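Local coordinates for protein alpha-1,3-glucanase (Paenibacillus glycanilyticus, PDB 6K0P) that probably hydrolyses the alpha-1,3-glucosidic linkages of alpha-1,3-glucan, as a glycoside hydrolase of family 87, at residues A[109-114]-A[130-135]; A[120-125]-A[278-283]. The protein carries 1 engineered substitution. One frame throughout, in Å; residues are numbered along the deposited sequence. Where two conformers were deposited one is given.

Interaction 1: A[109-114]-A[130-135]; sequences YLYATP and LTAYWL
Leu110 and Tyr133 form a hydrogen-bonded pair in a two-stranded antiparallel ribbon, strands 110-112 and 131-133, whose short axes approach to 4.6 Å at 135°. Tyr133 N reaches Leu110 O at 2.7 Å and Leu110 N returns to Tyr133 O; Ala112 and Thr131 make the second such pair, with Tyr111 and Ala132 the non-hydrogen-bonded pair between them. One further bond, Tyr109 N to Trp134 O, lies past the strand ends. Fifteen residues without helix or strand separate the two segments, which makes this a beta-hairpin with a long connection, in the region assigned to the D1 part of the catalytic domain. On the face of Tyr111 and Ala132, the small Ala132 CB touches two rings, 3.6 Å from both Tyr109 CD2 and Tyr111 CE2. Leu135 CD2 lies over one face of the Tyr109 ring, 4.0 Å from its centroid and 26° off the normal, a CH-pi contact. On the opposite face, with Leu110 and Ala112, Tyr133 has CG beside its backbone N (chi1 -60°), from where the ring presents its edge to the 110-112 backbone, with CE1 3.8 Å from Ala112 CB. Leu110 CG meets Trp134 CE3 at 3.8 Å. Beyond the ribbon, the hydroxyls of Tyr109 and Tyr111 bond Val81 O and Glu83 OE2, while Glu48 receives the backbone N-H groups of Trp134 and Leu135.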
loop_
_atom_site.group_PDB
_atom_site.type_symbol
_atom_site.label_atom_id
_atom_site.label_comp_id
_atom_site.label_asym_id
_atom_site.label_seq_id
_atom_site.Cartn_x
_atom_site.Cartn_y
_atom_site.Cartn_z
ATOM N N TYR A 109 -1.585 5.897 -15.792
ATOM C CA TYR A 109 -0.603 6.335 -16.783
ATOM C C TYR A 109 0.251 7.490 -16.270
ATOM O O TYR A 109 -0.082 8.665 -16.467
ATOM C CB TYR A 109 -1.248 6.640 -18.145
ATOM C CG TYR A 109 -1.743 5.396 -18.853
ATOM C CD1 TYR A 109 -2.943 4.794 -18.487
ATOM C CD2 TYR A 109 -1.010 4.822 -19.884
ATOM C CE1 TYR A 109 -3.393 3.654 -19.116
ATOM C CE2 TYR A 109 -1.455 3.682 -20.520
ATOM C CZ TYR A 109 -2.648 3.109 -20.138
ATOM O OH TYR A 109 -3.102 1.975 -20.767
ATOM N N LEU A 110 1.352 7.151 -15.603
ATOM C CA LEU A 110 2.324 8.117 -15.110
ATOM C C LEU A 110 3.632 7.845 -15.843
ATOM O O LEU A 110 4.018 6.686 -16.019
ATOM C CB LEU A 110 2.500 7.973 -13.585
ATOM C CG LEU A 110 1.433 8.587 -12.660
ATOM C CD1 LEU A 110 1.418 10.106 -12.798
ATOM C CD2 LEU A 110 0.027 8.018 -12.892
ATOM N N TYR A 111 4.312 8.906 -16.281
ATOM C CA TYR A 111 5.358 8.781 -17.290
ATOM C C TYR A 111 6.750 8.993 -16.706
ATOM O O TYR A 111 6.954 9.847 -15.837
ATOM C CB TYR A 111 5.092 9.733 -18.466
ATOM C CG TYR A 111 3.847 9.336 -19.221
ATOM C CD1 TYR A 111 2.604 9.786 -18.814
ATOM C CD2 TYR A 111 3.910 8.477 -20.315
ATOM C CE1 TYR A 111 1.453 9.403 -19.469
ATOM C CE2 TYR A 111 2.754 8.091 -20.987
ATOM C CZ TYR A 111 1.530 8.560 -20.551
ATOM O OH TYR A 111 0.367 8.195 -21.193
ATOM N N ALA A 112 7.698 8.197 -17.192
ATOM C CA ALA A 112 9.102 8.289 -16.806
ATOM C C ALA A 112 9.919 7.584 -17.883
ATOM O O ALA A 112 9.424 7.313 -18.981
ATOM C CB ALA A 112 9.330 7.680 -15.417
ATOM N N THR A 113 11.172 7.282 -17.571
ATOM C CA THR A 113 12.020 6.454 -18.416
ATOM C C THR A 113 12.733 5.456 -17.522
ATOM O O THR A 113 12.782 5.638 -16.301
ATOM C CB THR A 113 13.067 7.292 -19.167
ATOM O OG1 THR A 113 14.089 7.702 -18.253
ATOM C CG2 THR A 113 12.432 8.520 -19.825
ATOM N N PRO A 114 13.292 4.383 -18.093
ATOM C CA PRO A 114 13.975 3.390 -17.245
ATOM C C PRO A 114 15.076 3.963 -16.366
ATOM O O PRO A 114 15.332 3.417 -15.286
ATOM C CB PRO A 114 14.518 2.386 -18.267
ATOM C CG PRO A 114 13.517 2.445 -19.372
ATOM C CD PRO A 114 13.150 3.900 -19.478
ATOM N N LEU A 130 9.174 9.006 -23.464
ATOM C CA LEU A 130 8.664 8.626 -22.153
ATOM C C LEU A 130 7.871 7.330 -22.240
ATOM O O LEU A 130 7.139 7.096 -23.207
ATOM C CB LEU A 130 7.777 9.733 -21.583
ATOM C CG LEU A 130 8.460 11.069 -21.303
ATOM C CD1 LEU A 130 7.471 12.077 -20.737
ATOM C CD2 LEU A 130 9.639 10.878 -20.357
ATOM N N THR A 131 8.033 6.488 -21.220
ATOM C CA THR A 131 7.299 5.242 -21.073
ATOM C C THR A 131 6.174 5.451 -20.065
ATOM O O THR A 131 6.341 6.170 -19.075
ATOM C CB THR A 131 8.253 4.147 -20.575
ATOM O OG1 THR A 131 9.260 3.910 -21.565
ATOM C CG2 THR A 131 7.512 2.839 -20.284
ATOM N N ALA A 132 5.031 4.814 -20.320
ATOM C CA ALA A 132 3.911 4.832 -19.383
ATOM C C ALA A 132 4.091 3.766 -18.309
ATOM O O ALA A 132 4.405 2.608 -18.614
ATOM C CB ALA A 132 2.606 4.561 -20.127
ATOM N N TYR A 133 3.857 4.154 -17.057
ATOM C CA TYR A 133 3.862 3.271 -15.899
ATOM C C TYR A 133 2.553 3.480 -15.157
ATOM O O TYR A 133 1.759 4.362 -15.498
ATOM C CB TYR A 133 5.035 3.614 -14.966
ATOM C CG TYR A 133 6.393 3.481 -15.615
ATOM C CD1 TYR A 133 6.963 4.542 -16.312
ATOM C CD2 TYR A 133 7.105 2.292 -15.532
ATOM C CE1 TYR A 133 8.220 4.411 -16.909
ATOM C CE2 TYR A 133 8.358 2.151 -16.131
ATOM C CZ TYR A 133 8.900 3.216 -16.808
ATOM O OH TYR A 133 10.139 3.078 -17.402
ATOM N N TRP A 134 2.331 2.683 -14.113
ATOM C CA TRP A 134 1.142 2.824 -13.263
ATOM C C TRP A 134 -0.135 2.716 -14.104
ATOM O O TRP A 134 -0.977 3.620 -14.145
ATOM C CB TRP A 134 1.172 4.122 -12.445
ATOM C CG TRP A 134 2.285 4.224 -11.445
ATOM C CD1 TRP A 134 3.445 3.484 -11.396
ATOM C CD2 TRP A 134 2.331 5.116 -10.330
ATOM N NE1 TRP A 134 4.214 3.895 -10.320
ATOM C CE2 TRP A 134 3.545 4.891 -9.654
ATOM C CE3 TRP A 134 1.464 6.102 -9.850
ATOM C CZ2 TRP A 134 3.908 5.607 -8.514
ATOM C CZ3 TRP A 134 1.818 6.805 -8.712
ATOM C CH2 TRP A 134 3.030 6.549 -8.055
ATOM N N LEU A 135 -0.255 1.574 -14.773
ATOM C CA LEU A 135 -1.204 1.388 -15.861
ATOM C C LEU A 135 -2.591 0.970 -15.394
ATOM O O LEU A 135 -3.553 1.155 -16.145
ATOM C CB LEU A 135 -0.674 0.313 -16.812
ATOM C CG LEU A 135 0.739 0.547 -17.348
ATOM C CD1 LEU A 135 1.259 -0.722 -18.013
ATOM C CD2 LEU A 135 0.724 1.697 -18.342
#

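Interaction 2: A[120-125]-A[278-283]; sequences LGYDNA and INRVDG. With GLC (alpha-D-glucopyranose), chain B.
Arg280 CD lies over one face of the Tyr122 ring, 3.8 Å from its centroid in a CH-pi contact, while Tyr122 OH sits above the guanidinium, the two planes 16° apart. At the ring edge, Tyr122 OH donates to the syn lone pair of Asp282 OD2 at 2.6 Å, the carboxylate turned 87° from the ring. The other oxygen, Asp282 OD1, takes Arg280 NE in a salt bridge of 2.9 Å and also accepts from glucose O6. The extended Arg280 chain puts NE beside Asp282; NH2 donates to glucose O5 at 3.1 Å. An alanine in place of Arg280 would probably leave Asp282 without its cationic mate and glucose O5 without this donor, and open a gap over the ring face of Tyr122 where CD now lies. Farther out, Arg280 NH1 pairs with Asp354 and meets a water bound to Leu120 O. The backbones join through Arg280 N to Gly121 O, 2.8 Å. Less certainly, in one of two conformers, Asn124 ND2 donates to Asn279 OD1 at 2.8 Å, while Asn279 ND2 holds Arg280 O. The 278-283 loop of the pectate-lyase-like D2 beta-helix forms part of a glycan pocket, with a D1 loop packed behind it.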
loop_
_atom_site.group_PDB
_atom_site.type_symbol
_atom_site.label_atom_id
_atom_site.label_comp_id
_atom_site.label_asym_id
_atom_site.label_seq_id
_atom_site.Cartn_x
_atom_site.Cartn_y
_atom_site.Cartn_z
ATOM N N LEU A 120 8.822 8.333 -10.974
ATOM C CA LEU A 120 7.585 7.556 -10.998
ATOM C C LEU A 120 6.541 8.193 -10.095
ATOM O O LEU A 120 6.784 8.399 -8.902
ATOM C CB LEU A 120 7.855 6.135 -10.515
ATOM C CG LEU A 120 8.359 5.071 -11.476
ATOM C CD1 LEU A 120 8.526 3.779 -10.694
ATOM C CD2 LEU A 120 7.393 4.893 -12.636
ATOM N N GLY A 121 5.371 8.477 -10.670
ATOM C CA GLY A 121 4.250 9.049 -9.961
ATOM C C GLY A 121 4.132 10.554 -10.080
ATOM O O GLY A 121 3.045 11.094 -9.832
ATOM N N TYR A 122 5.206 11.246 -10.468
ATOM C CA TYR A 122 5.223 12.707 -10.464
ATOM C C TYR A 122 4.710 13.333 -11.751
ATOM O O TYR A 122 4.231 14.477 -11.718
ATOM C CB TYR A 122 6.646 13.227 -10.243
ATOM C CG TYR A 122 7.145 13.152 -8.817
ATOM C CD1 TYR A 122 6.835 14.141 -7.892
ATOM C CD2 TYR A 122 7.948 12.096 -8.404
ATOM C CE1 TYR A 122 7.306 14.078 -6.585
ATOM C CE2 TYR A 122 8.419 12.018 -7.109
ATOM C CZ TYR A 122 8.102 13.009 -6.200
ATOM O OH TYR A 122 8.594 12.918 -4.926
ATOM N N ASP A 123 4.819 12.644 -12.885
ATOM C CA ASP A 123 4.640 13.276 -14.195
ATOM C C ASP A 123 3.496 12.604 -14.949
ATOM O O ASP A 123 3.623 11.458 -15.397
ATOM C CB ASP A 123 5.957 13.239 -14.974
ATOM C CG ASP A 123 7.099 13.897 -14.202
ATOM O OD1 ASP A 123 6.843 14.915 -13.518
ATOM O OD2 ASP A 123 8.246 13.397 -14.257
ATOM N N ASN A 124 2.389 13.326 -15.114
ATOM C CA ASN A 124 1.188 12.758 -15.712
ATOM C C ASN A 124 1.124 12.907 -17.228
ATOM O O ASN A 124 0.228 12.326 -17.851
ATOM C CB ASN A 124 -0.078 13.348 -15.067
ATOM C CG ASN A 124 -0.268 14.826 -15.369
ATOM O OD1 ASN A 124 -0.358 15.233 -16.529
ATOM N ND2 ASN A 124 -0.360 15.635 -14.321
ATOM N N ALA A 125 2.044 13.652 -17.842
ATOM C CA ALA A 125 1.832 13.877 -19.270
ATOM C C ALA A 125 2.731 12.990 -20.124
ATOM O O ALA A 125 3.914 12.830 -19.817
ATOM C CB ALA A 125 2.135 15.335 -19.607
ATOM N N ILE A 278 -3.937 13.512 -9.807
ATOM C CA ILE A 278 -3.542 12.698 -10.947
ATOM C C ILE A 278 -2.042 12.497 -11.008
ATOM O O ILE A 278 -1.550 11.838 -11.929
ATOM C CB ILE A 278 -4.086 13.261 -12.273
ATOM C CG1 ILE A 278 -3.593 14.695 -12.484
ATOM C CG2 ILE A 278 -5.612 13.197 -12.266
ATOM C CD1 ILE A 278 -3.926 15.257 -13.862
ATOM N N ASN A 279 -1.304 13.062 -10.061
ATOM C CA ASN A 279 0.123 12.818 -9.923
ATOM C C ASN A 279 0.517 13.200 -8.506
ATOM O O ASN A 279 -0.261 13.808 -7.764
ATOM C CB ASN A 279 0.951 13.595 -10.967
ATOM C CG ASN A 279 0.718 15.091 -10.896
ATOM O OD1 ASN A 279 -0.172 15.622 -11.562
ATOM N ND2 ASN A 279 1.510 15.779 -10.076
ATOM N N ARG A 280 1.738 12.835 -8.144
ATOM C CA ARG A 280 2.270 13.136 -6.827
ATOM C C ARG A 280 2.683 14.598 -6.752
ATOM O O ARG A 280 3.244 15.149 -7.709
ATOM C CB ARG A 280 3.487 12.248 -6.572
ATOM C CG ARG A 280 4.145 12.432 -5.225
ATOM C CD ARG A 280 5.240 11.388 -5.046
ATOM N NE ARG A 280 5.953 11.577 -3.791
ATOM C CZ ARG A 280 6.720 10.653 -3.222
ATOM N NH1 ARG A 280 6.870 9.470 -3.795
ATOM N NH2 ARG A 280 7.333 10.905 -2.069
ATOM N N VAL A 281 2.394 15.216 -5.608
ATOM C CA VAL A 281 2.885 16.543 -5.253
ATOM C C VAL A 281 3.371 16.455 -3.815
ATOM O O VAL A 281 2.667 15.912 -2.956
ATOM C CB VAL A 281 1.779 17.609 -5.381
ATOM C CG1 VAL A 281 2.345 19.012 -5.115
ATOM C CG2 VAL A 281 1.121 17.545 -6.761
ATOM N N ASP A 282 4.569 16.964 -3.548
ATOM C CA ASP A 282 5.170 16.836 -2.228
ATOM C C ASP A 282 4.908 18.103 -1.423
ATOM O O ASP A 282 5.402 19.187 -1.774
ATOM C CB ASP A 282 6.667 16.543 -2.318
ATOM C CG ASP A 282 6.960 15.183 -2.926
ATOM O OD1 ASP A 282 6.107 14.279 -2.839
ATOM O OD2 ASP A 282 8.058 15.018 -3.486
ATOM N N GLY A 283 4.154 17.955 -0.343
ATOM C CA GLY A 283 3.723 19.058 0.480
ATOM C C GLY A 283 2.246 18.915 0.773
ATOM O O GLY A 283 1.844 18.368 1.801
HETATM C C1 GLC B . 8.356 13.481 0.433
HETATM C C2 GLC B . 8.343 14.697 1.338
HETATM C C3 GLC B . 7.251 14.539 2.372
HETATM C C4 GLC B . 5.916 14.254 1.696
HETATM C C5 GLC B . 6.039 13.015 0.852
HETATM C C6 GLC B . 4.798 12.742 0.016
HETATM O O1 GLC B . 8.803 12.428 1.218
HETATM O O2 GLC B . 9.648 14.823 1.912
HETATM O O3 GLC B . 7.083 15.794 3.007
HETATM O O4 GLC B . 4.897 14.045 2.641
HETATM O O5 GLC B . 7.081 13.191 -0.056
HETATM O O6 GLC B . 4.385 13.807 -0.793
HETATM O O HOH W 1 5.905 8.343 -6.256
#

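How the interactions relate
Interaction 2 takes its 120-125 segment from the connection that interaction 1 closes: this loop leaves strand 110-112 and returns as strand 131-133, and the two centres are 11 Å apart. They touch directly. Tyr111 N lies 2.8 Å from Asp123 O, a probable hydrogen bond on the side of strand 110-112 away from its partner strand, while Trp134 CH2 packs 3.4 Å from Gly121 CA and Tyr133 CG at the same distance from Leu120 CD2. The ribbon therefore lies behind the loop that backs the pocket, at a remove from the sugar: the Trp134 side chain is about 10 Å from a bound glucose, whereas Arg280 and Asp282 of interaction 2 bond the sugar directly.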